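PDB 6YGA: N-alpha-acetyltransferase 35, NatC auxiliary subunit, which serves as the auxiliary subunit of the heterotrimeric NatC N-terminal acetyltransferase, which acetylates the N-terminal methionine of the L-A virus Gag protein. Local coordinates for residues B[170-173]-B[174-177]; B[518-521]-B[522-526]; B[674-677]-B[678-682]. All coordinates share one frame; numbering follows the deposited sequence.

In the fold
All three contacts are local and follow one another in series along the chain, neither nesting nor crossing. Contact 1 comes first and closes a small turn between helices 142-167 and 193-209, in a loop that touches helix 337-347 and the N-alpha-acetyltransferase 30 chain. Contact 2 closes no loop; it links successive turns near the start of the long helix 511-564, where that helix runs beside 465-506. Contact 3 does the same on helix 668-701, which lies against helices 619-653 and 511-564. Helix 511-564 thus belongs to contact 2 and borders contact 3, though their centres are about 43 Å apart. The centres of contacts 1 and 2 lie about 52 Å apart.

Contact 1 (B[170-173]-B[174-177]); sequences IVFE and EEDL. With EDO (1,2-ethanediol), chain Z.
Asp176 turns its carboxylate back beside its own backbone N (chi1 -58°), and that rotation carries OD2 to the main chain of Phe172, four residues earlier. The amide of Phe172 donates to Asp176 OD2 over 3.2 Å in a nearly straight bond (166°), using the anti lone pair of that oxygen. In return, Asp176 N donates to Phe172 O, also at 3.2 Å and close to the line of the carbonyl bond. This i+4 to i backbone bond closes an alpha-turn, which the carboxylate bond reinforces. The reversal passes through Glu174, whose backbone is in the left-handed helical region, and Glu174 N bonds to Leu177 O at 3.0 Å. Asp176 OD2 also rests 3.3 Å from Val171 CB. Glu175 stretches out alongside Phe172, its OE1 3.5 Å from Phe172 CB, and pairs with Arg408, which in turn makes a cation-pi contact with the Phe172 ring. An ethanediol places O1 3.7 Å above the plane of the Phe172 ring, over its centre, while its O2 bonds to Val171 O. Arg340 and Asn405 hold Asp176 OD1, and Phe142 of the N-alpha-acetyltransferase 30 chain packs on Glu175 and Asp176. Leu177 touches both helix 85-104 and helix 142-167, while Val171 meets both helix 142-167 and helix 337-347.

Contact 2 (B[518-521]-B[522-526]); sequences LKYR and FAMDN
Met524, present as selenomethionine, folds over the ring of Tyr520 one helical turn earlier, and its atoms can be followed outward in order. CB starts 3.7 Å from Tyr520 O, the carbonyl oxygen that accepts the hydrogen bond of Met524 N. CG comes closer to that oxygen and at the same time sits over one face of the Tyr520 ring, 3.9 Å from the centroid and 20° off the ring normal, a CH-pi contact displaced toward the rim. Bends at chi2 (-72°) and chi3 (-81°) then keep the chain at the ring instead of letting it run straight out. SE accordingly lies obliquely, 4.7 Å from the ring centroid, and the terminal CE ends 3.5 Å from Tyr520 OH. This is a Met-aromatic contact between residues i and i+4, built on the alpha-helical hydrogen bonds of helix 511-564, which packs here on helix 465-506. Ala523 and Met524 touch Ile497 of that partner helix, and Tyr520 touches its Met500 and Asn501. On a more exposed side, the next i, i+4 pair is looser. Arg521, extended from CG to NE, passes Asp525 with CG 3.4 Å from Asp525 OD2. Its NE is a long 3.7 Å from the same oxygen, which lies well out of the guanidinium plane; the salt bridge rests on charge alone, with no N-H aimed at the carboxylate.

Contact 3 (B[674-677]-B[678-682]); sequences YYCK and LKHTS. With EDO (1,2-ethanediol), chain C.
Packing between successive turns of one alpha helix joins residues 674-677 to 678-682, where helix 668-701 runs within the helical region that belongs to the NAA35-like TPR-repeat family. Four backbone bonds of the i to i+4 kind, from Leu678 N to Tyr674 O through Thr681 N to Lys677 O, set the backbone register, and side chains one turn apart pack against each other. On the buried side, Leu678 lies alongside two tyrosines. Its CD2 methyl is 4.0 Å from Tyr674 OH and 4.2 Å from Tyr675 CD1, oblique to both rings. The tyrosines also meet each other: Tyr674 CD2 sits 3.7 Å above the plane of the Tyr675 ring, over its centre. Tyr675 OH bonds to Tyr540 of helix 511-564, and the edge-to-face partner of Tyr674 is Trp719. On another side, Cys676 holds SG anti to its backbone N (chi1 180°), which leaves the sulfur 3.6 Å from His680 CE1 in an oblique sulfur-aromatic contact. The same imidazole has Cys676 O 3.4 Å above its plane, toward the rim. Its ND1 is hydrogen-bonded to Glu717 O, which should fix the rotation of the ring, and Thr681 OG1 is bonded to Trp719 N, another tie to the segment around Trp719. Lys679, bent at chi3, reaches an ethanediol, NZ to O1 at 3.0 Å, and forms a salt bridge with Asp645 of helix 619-653. Leu678 O takes two bonds from one residue: Ser682 N at 3.0 Å and Ser682 OG at 2.9 Å approach it from opposite faces of the carbonyl plane.

Contact 1 (B[170-173]-B[174-177])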
ATOM      1  N   ILE B 170      -3.368  11.047  -6.654  1.00 61.24           N
ATOM      2  CA  ILE B 170      -4.147  10.808  -5.442  1.00 65.54           C
ATOM      3  C   ILE B 170      -3.609   9.597  -4.689  1.00 68.82           C
ATOM      4  O   ILE B 170      -3.298   9.677  -3.495  1.00 73.02           O
ATOM      5  CB  ILE B 170      -5.638  10.641  -5.788  1.00 65.86           C
ATOM      6  CG1 ILE B 170      -6.211  11.948  -6.346  1.00 65.61           C
ATOM      7  CG2 ILE B 170      -6.413  10.171  -4.570  1.00 66.77           C
ATOM      8  CD1 ILE B 170      -5.967  13.160  -5.468  1.00 65.32           C
ATOM      9  N   VAL B 171      -3.491   8.460  -5.373  1.00 67.26           N
ATOM     10  CA  VAL B 171      -2.979   7.241  -4.755  1.00 66.48           C
ATOM     11  C   VAL B 171      -1.588   6.934  -5.296  1.00 69.16           C
ATOM     12  O   VAL B 171      -1.039   7.692  -6.103  1.00 69.49           O
ATOM     13  CB  VAL B 171      -3.933   6.055  -4.982  1.00 59.74           C
ATOM     14  CG1 VAL B 171      -5.301   6.351  -4.380  1.00 56.39           C
ATOM     15  CG2 VAL B 171      -4.048   5.743  -6.462  1.00 58.64           C
ATOM     16  N   PHE B 172      -1.017   5.811  -4.865  1.00 69.41           N
ATOM     17  CA  PHE B 172       0.367   5.467  -5.158  1.00 70.85           C
ATOM     18  C   PHE B 172       0.434   4.479  -6.316  1.00 78.44           C
ATOM     19  O   PHE B 172      -0.257   3.454  -6.308  1.00 77.89           O
ATOM     20  CB  PHE B 172       1.047   4.888  -3.916  1.00 66.00           C
ATOM     21  CG  PHE B 172       1.164   5.871  -2.782  1.00 62.20           C
ATOM     22  CD1 PHE B 172       0.107   6.082  -1.912  1.00 60.01           C
ATOM     23  CD2 PHE B 172       2.331   6.595  -2.596  1.00 61.27           C
ATOM     24  CE1 PHE B 172       0.214   6.994  -0.872  1.00 59.67           C
ATOM     25  CE2 PHE B 172       2.445   7.505  -1.559  1.00 59.79           C
ATOM     26  CZ  PHE B 172       1.386   7.704  -0.696  1.00 59.39           C
ATOM     27  N   GLU B 173       1.265   4.793  -7.306  1.00 90.29           N
ATOM     28  CA  GLU B 173       1.389   3.956  -8.490  1.00 99.38           C
ATOM     29  C   GLU B 173       2.056   2.628  -8.150  1.00 96.82           C
ATOM     30  O   GLU B 173       2.905   2.543  -7.258  1.00 98.28           O
ATOM     31  CB  GLU B 173       2.194   4.682  -9.567  1.00111.83           C
ATOM     32  CG  GLU B 173       3.618   5.021  -9.144  1.00118.41           C
ATOM     33  CD  GLU B 173       4.362   5.846 -10.176  1.00120.31           C
ATOM     34  OE1 GLU B 173       3.873   6.938 -10.533  1.00120.83           O
ATOM     35  OE2 GLU B 173       5.436   5.400 -10.633  1.00122.07           O
ATOM     36  N   GLU B 174       1.660   1.584  -8.881  1.00 95.29           N
ATOM     37  CA  GLU B 174       2.208   0.234  -8.716  1.00 94.71           C
ATOM     38  C   GLU B 174       2.089  -0.258  -7.275  1.00 91.45           C
ATOM     39  O   GLU B 174       2.945  -0.993  -6.779  1.00 95.70           O
ATOM     40  CB  GLU B 174       3.661   0.163  -9.195  1.00 97.64           C
ATOM     41  CG  GLU B 174       4.115  -1.233  -9.602  1.00 99.74           C
ATOM     42  CD  GLU B 174       5.552  -1.256 -10.071  1.00102.45           C
ATOM     43  OE1 GLU B 174       5.806  -0.863 -11.229  1.00103.30           O
ATOM     44  OE2 GLU B 174       6.430  -1.648  -9.275  1.00103.56           O
ATOM     45  N   GLU B 175       1.028   0.154  -6.589  1.00 79.79           N
ATOM     46  CA  GLU B 175       0.721  -0.350  -5.257  1.00 69.25           C
ATOM     47  C   GLU B 175      -0.789  -0.486  -5.151  1.00 60.65           C
ATOM     48  O   GLU B 175      -1.312  -1.583  -4.926  1.00 59.83           O
ATOM     49  CB  GLU B 175       1.281   0.580  -4.174  1.00 68.49           C
ATOM     50  CG  GLU B 175       0.966   0.154  -2.741  1.00 68.15           C
ATOM     51  CD  GLU B 175       1.445   1.160  -1.703  1.00 71.31           C
ATOM     52  OE1 GLU B 175       2.093   2.155  -2.088  1.00 73.36           O
ATOM     53  OE2 GLU B 175       1.171   0.956  -0.502  1.00 72.85           O
ATOM     54  N   ASP B 176      -1.495   0.627  -5.340  1.00 54.70           N
ATOM     55  CA  ASP B 176      -2.949   0.596  -5.415  1.00 49.96           C
ATOM     56  C   ASP B 176      -3.434   0.249  -6.813  1.00 48.16           C
ATOM     57  O   ASP B 176      -4.520  -0.321  -6.966  1.00 46.22           O
ATOM     58  CB  ASP B 176      -3.518   1.947  -4.990  1.00 48.29           C
ATOM     59  CG  ASP B 176      -3.088   2.336  -3.599  1.00 47.72           C
ATOM     60  OD1 ASP B 176      -3.290   1.523  -2.673  1.00 46.92           O
ATOM     61  OD2 ASP B 176      -2.532   3.441  -3.435  1.00 47.13           O
ATOM     62  N   LEU B 177      -2.645   0.576  -7.834  1.00 48.84           N
ATOM     63  CA  LEU B 177      -3.069   0.406  -9.216  1.00 49.14           C
ATOM     64  C   LEU B 177      -1.846   0.413 -10.120  1.00 51.66           C
ATOM     65  O   LEU B 177      -1.037   1.345 -10.067  1.00 53.49           O
ATOM     66  CB  LEU B 177      -4.045   1.514  -9.615  1.00 48.69           C
ATOM     67  CG  LEU B 177      -4.644   1.472 -11.018  1.00 51.67           C
ATOM     68  CD1 LEU B 177      -4.960   0.049 -11.431  1.00 53.24           C
ATOM     69  CD2 LEU B 177      -5.898   2.319 -11.033  1.00 50.10           C
TER
HETATM   70  C1  EDO Z 815       1.394  10.435  -4.076  1.00 75.51           C
HETATM   71  O1  EDO Z 815       0.195   9.690  -3.837  1.00 76.50           O
HETATM   72  C2  EDO Z 815       2.134   9.840  -5.268  1.00 73.99           C
HETATM   73  O2  EDO Z 815       1.319   9.948  -6.440  1.00 71.90           O

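Contact 2 (B[518-521]-B[522-526])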
ATOM      1  N   LEU B 518     -31.763  44.017  23.490  1.00100.35           N
ATOM      2  CA  LEU B 518     -31.070  44.051  22.207  1.00 99.05           C
ATOM      3  C   LEU B 518     -29.877  43.102  22.207  1.00 94.17           C
ATOM      4  O   LEU B 518     -29.673  42.346  21.251  1.00 94.59           O
ATOM      5  CB  LEU B 518     -30.624  45.478  21.887  1.00101.30           C
ATOM      6  CG  LEU B 518     -30.297  45.807  20.429  1.00101.02           C
ATOM      7  CD1 LEU B 518     -31.552  45.726  19.574  1.00103.19           C
ATOM      8  CD2 LEU B 518     -29.654  47.182  20.314  1.00103.55           C
ATOM      9  N   LYS B 519     -29.068  43.139  23.271  1.00 91.06           N
ATOM     10  CA  LYS B 519     -27.952  42.204  23.384  1.00 88.59           C
ATOM     11  C   LYS B 519     -28.445  40.764  23.428  1.00 82.08           C
ATOM     12  O   LYS B 519     -27.850  39.874  22.809  1.00 79.63           O
ATOM     13  CB  LYS B 519     -27.130  42.506  24.637  1.00 92.82           C
ATOM     14  CG  LYS B 519     -26.647  43.937  24.773  1.00102.38           C
ATOM     15  CD  LYS B 519     -26.167  44.190  26.195  1.00105.63           C
ATOM     16  CE  LYS B 519     -25.555  45.570  26.351  1.00111.07           C
ATOM     17  NZ  LYS B 519     -25.103  45.806  27.751  1.00112.78           N
ATOM     18  N   TYR B 520     -29.533  40.518  24.162  1.00 79.79           N
ATOM     19  CA  TYR B 520     -30.017  39.154  24.348  1.00 73.98           C
ATOM     20  C   TYR B 520     -30.605  38.585  23.062  1.00 71.61           C
ATOM     21  O   TYR B 520     -30.420  37.401  22.763  1.00 67.35           O
ATOM     22  CB  TYR B 520     -31.052  39.119  25.472  1.00 72.64           C
ATOM     23  CG  TYR B 520     -31.803  37.811  25.586  1.00 69.20           C
ATOM     24  CD1 TYR B 520     -31.199  36.687  26.134  1.00 65.20           C
ATOM     25  CD2 TYR B 520     -33.119  37.705  25.155  1.00 72.08           C
ATOM     26  CE1 TYR B 520     -31.883  35.492  26.243  1.00 64.91           C
ATOM     27  CE2 TYR B 520     -33.811  36.514  25.260  1.00 71.87           C
ATOM     28  CZ  TYR B 520     -33.187  35.410  25.805  1.00 69.79           C
ATOM     29  OH  TYR B 520     -33.867  34.219  25.915  1.00 71.73           O
ATOM     30  N   ARG B 521     -31.321  39.409  22.293  1.00 74.15           N
ATOM     31  CA  ARG B 521     -31.929  38.913  21.062  1.00 75.80           C
ATOM     32  C   ARG B 521     -30.868  38.560  20.026  1.00 76.11           C
ATOM     33  O   ARG B 521     -30.995  37.552  19.321  1.00 73.97           O
ATOM     34  CB  ARG B 521     -32.904  39.945  20.500  1.00 81.24           C
ATOM     35  CG  ARG B 521     -33.695  39.434  19.308  1.00 85.68           C
ATOM     36  CD  ARG B 521     -34.433  40.546  18.589  1.00 94.90           C
ATOM     37  NE  ARG B 521     -35.415  40.004  17.657  1.00 99.87           N
ATOM     38  CZ  ARG B 521     -36.655  39.677  18.001  1.00102.52           C
ATOM     39  NH1 ARG B 521     -37.052  39.847  19.254  1.00101.89           N
ATOM     40  NH2 ARG B 521     -37.494  39.185  17.101  1.00105.64           N
ATOM     41  N   PHE B 522     -29.819  39.379  19.916  1.00 78.54           N
ATOM     42  CA  PHE B 522     -28.741  39.074  18.981  1.00 78.01           C
ATOM     43  C   PHE B 522     -28.067  37.754  19.330  1.00 71.32           C
ATOM     44  O   PHE B 522     -27.783  36.941  18.443  1.00 70.21           O
ATOM     45  CB  PHE B 522     -27.719  40.213  18.968  1.00 82.85           C
ATOM     46  CG  PHE B 522     -26.434  39.868  18.265  1.00 84.19           C
ATOM     47  CD1 PHE B 522     -26.325  39.986  16.888  1.00 87.84           C
ATOM     48  CD2 PHE B 522     -25.330  39.432  18.985  1.00 81.92           C
ATOM     49  CE1 PHE B 522     -25.142  39.669  16.241  1.00 88.30           C
ATOM     50  CE2 PHE B 522     -24.146  39.111  18.344  1.00 82.22           C
ATOM     51  CZ  PHE B 522     -24.051  39.231  16.971  1.00 85.34           C
ATOM     52  N   ALA B 523     -27.806  37.522  20.618  1.00 68.56           N
ATOM     53  CA  ALA B 523     -27.158  36.281  21.027  1.00 63.70           C
ATOM     54  C   ALA B 523     -28.006  35.071  20.657  1.00 62.41           C
ATOM     55  O   ALA B 523     -27.495  34.075  20.132  1.00 61.12           O
ATOM     56  CB  ALA B 523     -26.878  36.308  22.530  1.00 60.38           C
HETATM   57  N   MSE B 524     -29.307  35.141  20.919  1.00 62.41           N
HETATM   58  CA  MSE B 524     -30.210  34.046  20.597  1.00 61.52           C
HETATM   59  C   MSE B 524     -30.287  33.808  19.095  1.00 64.19           C
HETATM   60  O   MSE B 524     -30.350  32.667  18.641  1.00 63.78           O
HETATM   61  CB  MSE B 524     -31.607  34.327  21.152  1.00 62.65           C
HETATM   62  CG  MSE B 524     -31.668  34.374  22.667  1.00 62.19           C
HETATM   63 SE   MSE B 524     -31.466  32.611  23.473  0.66 58.07          SE
HETATM   64  CE  MSE B 524     -33.289  31.961  23.241  1.00 59.12           C
ATOM     65  N   ASP B 525     -30.274  34.898  18.325  1.00 67.64           N
ATOM     66  CA  ASP B 525     -30.416  34.784  16.879  1.00 69.04           C
ATOM     67  C   ASP B 525     -29.117  34.379  16.190  1.00 66.67           C
ATOM     68  O   ASP B 525     -29.159  33.764  15.119  1.00 66.20           O
ATOM     69  CB  ASP B 525     -30.922  36.104  16.293  1.00 75.44           C
ATOM     70  CG  ASP B 525     -32.357  36.409  16.683  1.00 78.95           C
ATOM     71  OD1 ASP B 525     -33.094  35.467  17.040  1.00 77.77           O
ATOM     72  OD2 ASP B 525     -32.747  37.593  16.623  1.00 83.60           O
ATOM     73  N   ASN B 526     -27.963  34.703  16.777  1.00 66.91           N
ATOM     74  CA  ASN B 526     -26.683  34.524  16.106  1.00 69.46           C
ATOM     75  C   ASN B 526     -25.739  33.538  16.782  1.00 67.38           C
ATOM     76  O   ASN B 526     -24.797  33.077  16.127  1.00 67.97           O
ATOM     77  CB  ASN B 526     -25.958  35.874  15.973  1.00 74.15           C
ATOM     78  CG  ASN B 526     -26.638  36.813  14.992  1.00 79.80           C
ATOM     79  OD1 ASN B 526     -27.730  37.323  15.251  1.00 82.07           O
ATOM     80  ND2 ASN B 526     -25.984  37.059  13.863  1.00 83.10           N
TER

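Contact 3 (B[674-677]-B[678-682])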
ATOM      1  N   TYR B 674     -19.812  -0.128  12.442  1.00 41.13           N
ATOM      2  CA  TYR B 674     -18.579   0.031  13.207  1.00 40.12           C
ATOM      3  C   TYR B 674     -18.815  -0.194  14.698  1.00 40.38           C
ATOM      4  O   TYR B 674     -18.117  -0.993  15.333  1.00 39.38           O
ATOM      5  CB  TYR B 674     -17.993   1.420  12.959  1.00 37.78           C
ATOM      6  CG  TYR B 674     -16.941   1.822  13.965  1.00 37.02           C
ATOM      7  CD1 TYR B 674     -15.668   1.270  13.919  1.00 37.84           C
ATOM      8  CD2 TYR B 674     -17.217   2.753  14.957  1.00 37.01           C
ATOM      9  CE1 TYR B 674     -14.701   1.627  14.831  1.00 35.17           C
ATOM     10  CE2 TYR B 674     -16.253   3.120  15.876  1.00 39.53           C
ATOM     11  CZ  TYR B 674     -14.995   2.551  15.806  1.00 39.83           C
ATOM     12  OH  TYR B 674     -14.025   2.908  16.713  1.00 42.15           O
ATOM     13  N   TYR B 675     -19.792   0.509  15.278  1.00 39.35           N
ATOM     14  CA  TYR B 675     -20.032   0.370  16.712  1.00 42.34           C
ATOM     15  C   TYR B 675     -20.539  -1.022  17.062  1.00 43.87           C
ATOM     16  O   TYR B 675     -20.268  -1.522  18.159  1.00 43.58           O
ATOM     17  CB  TYR B 675     -21.010   1.440  17.196  1.00 38.76           C
ATOM     18  CG  TYR B 675     -20.358   2.790  17.362  1.00 36.78           C
ATOM     19  CD1 TYR B 675     -19.557   3.062  18.465  1.00 38.93           C
ATOM     20  CD2 TYR B 675     -20.525   3.787  16.410  1.00 36.11           C
ATOM     21  CE1 TYR B 675     -18.948   4.297  18.618  1.00 39.68           C
ATOM     22  CE2 TYR B 675     -19.922   5.022  16.556  1.00 36.09           C
ATOM     23  CZ  TYR B 675     -19.135   5.271  17.659  1.00 38.41           C
ATOM     24  OH  TYR B 675     -18.533   6.500  17.804  1.00 39.82           O
ATOM     25  N   CYS B 676     -21.264  -1.665  16.145  1.00 43.98           N
ATOM     26  CA  CYS B 676     -21.620  -3.065  16.343  1.00 46.01           C
ATOM     27  C   CYS B 676     -20.370  -3.930  16.453  1.00 45.46           C
ATOM     28  O   CYS B 676     -20.265  -4.781  17.344  1.00 44.43           O
ATOM     29  CB  CYS B 676     -22.514  -3.546  15.200  1.00 48.31           C
ATOM     30  SG  CYS B 676     -23.006  -5.272  15.347  1.00 52.82           S
ATOM     31  N   LYS B 677     -19.404  -3.716  15.556  1.00 45.21           N
ATOM     32  CA  LYS B 677     -18.142  -4.442  15.641  1.00 43.37           C
ATOM     33  C   LYS B 677     -17.384  -4.081  16.911  1.00 42.38           C
ATOM     34  O   LYS B 677     -16.732  -4.938  17.519  1.00 43.76           O
ATOM     35  CB  LYS B 677     -17.283  -4.158  14.409  1.00 44.07           C
ATOM     36  CG  LYS B 677     -17.856  -4.710  13.119  1.00 46.54           C
ATOM     37  CD  LYS B 677     -16.940  -4.444  11.938  1.00 49.46           C
ATOM     38  CE  LYS B 677     -17.378  -5.249  10.723  1.00 52.00           C
ATOM     39  NZ  LYS B 677     -16.559  -4.942   9.522  1.00 54.15           N
ATOM     40  N   LEU B 678     -17.459  -2.818  17.330  1.00 38.22           N
ATOM     41  CA  LEU B 678     -16.793  -2.426  18.565  1.00 38.78           C
ATOM     42  C   LEU B 678     -17.435  -3.107  19.768  1.00 39.48           C
ATOM     43  O   LEU B 678     -16.740  -3.515  20.705  1.00 37.50           O
ATOM     44  CB  LEU B 678     -16.820  -0.906  18.714  1.00 38.70           C
ATOM     45  CG  LEU B 678     -15.838  -0.294  19.711  1.00 39.51           C
ATOM     46  CD1 LEU B 678     -14.404  -0.671  19.367  1.00 38.85           C
ATOM     47  CD2 LEU B 678     -16.012   1.211  19.719  1.00 39.23           C
ATOM     48  N   LYS B 679     -18.762  -3.249  19.752  1.00 39.72           N
ATOM     49  CA  LYS B 679     -19.446  -3.935  20.843  1.00 41.53           C
ATOM     50  C   LYS B 679     -19.049  -5.404  20.902  1.00 41.36           C
ATOM     51  O   LYS B 679     -18.880  -5.963  21.992  1.00 40.20           O
ATOM     52  CB  LYS B 679     -20.959  -3.797  20.686  1.00 43.18           C
ATOM     53  CG  LYS B 679     -21.742  -4.355  21.858  1.00 47.32           C
ATOM     54  CD  LYS B 679     -23.194  -4.613  21.494  1.00 49.75           C
ATOM     55  CE  LYS B 679     -23.877  -3.355  20.994  1.00 49.08           C
ATOM     56  NZ  LYS B 679     -25.329  -3.579  20.773  1.00 50.44           N
ATOM     57  N   HIS B 680     -18.895  -6.042  19.738  1.00 43.38           N
ATOM     58  CA  HIS B 680     -18.465  -7.437  19.700  1.00 45.07           C
ATOM     59  C   HIS B 680     -17.097  -7.608  20.348  1.00 40.97           C
ATOM     60  O   HIS B 680     -16.893  -8.526  21.151  1.00 41.24           O
ATOM     61  CB  HIS B 680     -18.441  -7.942  18.255  1.00 51.52           C
ATOM     62  CG  HIS B 680     -19.800  -8.141  17.655  1.00 63.77           C
ATOM     63  ND1 HIS B 680     -20.010  -8.206  16.294  1.00 67.04           N
ATOM     64  CD2 HIS B 680     -21.016  -8.298  18.230  1.00 67.71           C
ATOM     65  CE1 HIS B 680     -21.298  -8.390  16.057  1.00 68.59           C
ATOM     66  NE2 HIS B 680     -21.930  -8.449  17.215  1.00 68.04           N
ATOM     67  N   THR B 681     -16.149  -6.727  20.018  1.00 39.04           N
ATOM     68  CA  THR B 681     -14.814  -6.807  20.606  1.00 40.38           C
ATOM     69  C   THR B 681     -14.861  -6.611  22.118  1.00 42.79           C
ATOM     70  O   THR B 681     -14.176  -7.322  22.864  1.00 44.79           O
ATOM     71  CB  THR B 681     -13.896  -5.770  19.954  1.00 37.47           C
ATOM     72  OG1 THR B 681     -13.580  -6.184  18.619  1.00 37.89           O
ATOM     73  CG2 THR B 681     -12.609  -5.600  20.751  1.00 33.85           C
ATOM     74  N   SER B 682     -15.671  -5.656  22.586  1.00 40.35           N
ATOM     75  CA  SER B 682     -15.798  -5.418  24.021  1.00 38.58           C
ATOM     76  C   SER B 682     -16.256  -6.675  24.750  1.00 37.67           C
ATOM     77  O   SER B 682     -15.656  -7.076  25.754  1.00 38.67           O
ATOM     78  CB  SER B 682     -16.769  -4.264  24.274  1.00 40.29           C
ATOM     79  OG  SER B 682     -16.354  -3.090  23.594  1.00 38.39           O
TER
HETATM   80  C1  EDO C 812     -26.096  -5.339  24.174  1.00 69.37           C
HETATM   81  O1  EDO C 812     -26.572  -4.184  23.474  1.00 68.46           O
HETATM   82  C2  EDO C 812     -26.769  -6.587  23.616  1.00 70.31           C
HETATM   83  O2  EDO C 812     -26.372  -6.790  22.255  1.00 71.62           O